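Aerobactin synthase IucC (Klebsiella pneumoniae, PDB 6CN7) probably catalyses the ATP-dependent attachment of a second N6-acetyl-N6-hydroxylysine to citryl-acetyl-hydroxylysine, completing the siderophore aerobactin. Local coordinates at residues V406-Y411 against S517-E522. The protein carries 5 engineered substitutions. Sequence-based numbering, arbitrary orientation.
Sequences VVVPLY and SDYMQE
Two helices of the FhuF-like region pack together where Tyr519, from helix 505-521, reaches across to Val408 and Tyr411 on helix 395-417. The short segments cross at -40° with their axes 11.1 Å apart at closest approach, the gap being spanned mainly by the two tyrosine side chains. Val408 and Tyr519 have the nearest CA atoms, at 7.3 Å. With CG anti to the backbone N (chi1 155°), the Tyr519 ring meets Val408 and Tyr411 on the same side of its plane, each toward a different flank. On the CD1 side Val408 CG1 lies 3.7 Å from Tyr519 CD1; on the CD2/CE2 side Tyr411 CD2 lies 3.6 Å from Tyr519 CE2. Both approaches are oblique to the Tyr519 ring, and the meeting with Tyr411 is an apolar contact between ring carbons. Both phenols are anchored beyond these segments: Tyr519 OH hydrogen-bonds His412 ND1, one residue past Tyr411, and Tyr411 OH hydrogen-bonds Phe533 O. The first bond ties the end of the Tyr519 ring to helix 395-417, and Phe530 also meets that ring. Met520 completes the interface at the edge of the Tyr411 ring: its SD lies near the ring plane, 4.2 Å from Tyr411 CE2.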
# COMPACT_ATOMS: atom_id res chain seq x y z
N VAL A 406 19.18 34.16 -15.52
CA VAL A 406 18.10 33.20 -15.72
C VAL A 406 17.45 33.35 -17.09
O VAL A 406 17.37 32.40 -17.86
CB VAL A 406 17.05 33.33 -14.59
CG1 VAL A 406 15.88 32.38 -14.83
CG2 VAL A 406 17.69 33.06 -13.24
N VAL A 407 16.98 34.56 -17.42
CA VAL A 407 16.09 34.72 -18.56
C VAL A 407 16.88 34.78 -19.86
O VAL A 407 16.47 34.19 -20.87
CB VAL A 407 15.21 35.97 -18.36
CG1 VAL A 407 14.25 36.14 -19.53
CG2 VAL A 407 14.45 35.88 -17.05
N VAL A 408 18.00 35.50 -19.87
CA VAL A 408 18.78 35.64 -21.10
C VAL A 408 19.16 34.28 -21.68
O VAL A 408 18.89 34.04 -22.87
CB VAL A 408 19.99 36.54 -20.86
CG1 VAL A 408 20.86 36.63 -22.11
CG2 VAL A 408 19.54 37.94 -20.44
N PRO A 409 19.78 33.37 -20.93
CA PRO A 409 20.14 32.07 -21.54
C PRO A 409 18.94 31.33 -22.11
O PRO A 409 19.03 30.78 -23.21
CB PRO A 409 20.76 31.29 -20.37
CG PRO A 409 21.10 32.31 -19.35
CD PRO A 409 20.15 33.43 -19.51
N LEU A 410 17.82 31.32 -21.40
CA LEU A 410 16.65 30.59 -21.87
C LEU A 410 16.05 31.23 -23.12
O LEU A 410 15.66 30.52 -24.05
CB LEU A 410 15.60 30.51 -20.76
CG LEU A 410 16.01 29.72 -19.51
CD1 LEU A 410 14.97 29.87 -18.42
CD2 LEU A 410 16.22 28.25 -19.85
N TYR A 411 15.98 32.56 -23.15
CA TYR A 411 15.43 33.23 -24.33
C TYR A 411 16.37 33.12 -25.51
O TYR A 411 15.93 32.95 -26.66
CB TYR A 411 15.14 34.69 -24.00
CG TYR A 411 14.37 35.43 -25.07
CD1 TYR A 411 13.13 34.98 -25.49
CD2 TYR A 411 14.88 36.59 -25.64
CE1 TYR A 411 12.42 35.65 -26.46
CE2 TYR A 411 14.17 37.27 -26.62
CZ TYR A 411 12.94 36.79 -27.02
OH TYR A 411 12.24 37.47 -27.99
N SER A 517 15.86 44.03 -23.71
CA SER A 517 16.14 44.99 -24.77
C SER A 517 17.63 45.08 -25.05
O SER A 517 18.07 44.98 -26.20
CB SER A 517 15.58 46.36 -24.40
OG SER A 517 14.17 46.39 -24.48
N ASP A 518 18.44 45.27 -24.00
CA ASP A 518 19.88 45.28 -24.17
C ASP A 518 20.35 44.02 -24.87
O ASP A 518 21.15 44.07 -25.81
CB ASP A 518 20.57 45.43 -22.81
CG ASP A 518 20.32 46.78 -22.17
OD1 ASP A 518 19.71 47.65 -22.83
OD2 ASP A 518 20.74 46.98 -21.00
N TYR A 519 19.85 42.86 -24.42
CA TYR A 519 20.27 41.60 -25.01
C TYR A 519 19.97 41.55 -26.51
O TYR A 519 20.80 41.09 -27.30
CB TYR A 519 19.59 40.43 -24.29
CG TYR A 519 19.48 39.22 -25.17
CD1 TYR A 519 20.56 38.37 -25.36
CD2 TYR A 519 18.29 38.92 -25.81
CE1 TYR A 519 20.46 37.26 -26.17
CE2 TYR A 519 18.17 37.81 -26.62
CZ TYR A 519 19.26 36.99 -26.80
OH TYR A 519 19.13 35.89 -27.60
N MET A 520 18.78 41.99 -26.91
CA MET A 520 18.41 41.93 -28.32
C MET A 520 19.22 42.93 -29.15
O MET A 520 19.59 42.64 -30.29
CB MET A 520 16.91 42.16 -28.49
CG MET A 520 16.07 40.99 -27.98
SD MET A 520 14.30 41.14 -28.34
CE MET A 520 13.83 42.47 -27.24
N GLN A 521 19.50 44.11 -28.59
CA GLN A 521 20.39 45.05 -29.25
C GLN A 521 21.72 44.38 -29.60
O GLN A 521 22.27 44.60 -30.68
CB GLN A 521 20.65 46.27 -28.37
CG GLN A 521 19.65 47.40 -28.52
CD GLN A 521 20.14 48.69 -27.88
OE1 GLN A 521 21.27 48.75 -27.39
NE2 GLN A 521 19.30 49.71 -27.88
N GLU A 522 22.24 43.56 -28.69
CA GLU A 522 23.54 42.93 -28.88
C GLU A 522 23.53 41.86 -29.96
O GLU A 522 24.60 41.32 -30.28
CB GLU A 522 24.02 42.33 -27.55
CG GLU A 522 24.21 43.36 -26.45
CD GLU A 522 24.56 42.74 -25.11
OE1 GLU A 522 24.42 41.50 -24.96
OE2 GLU A 522 24.98 43.49 -24.20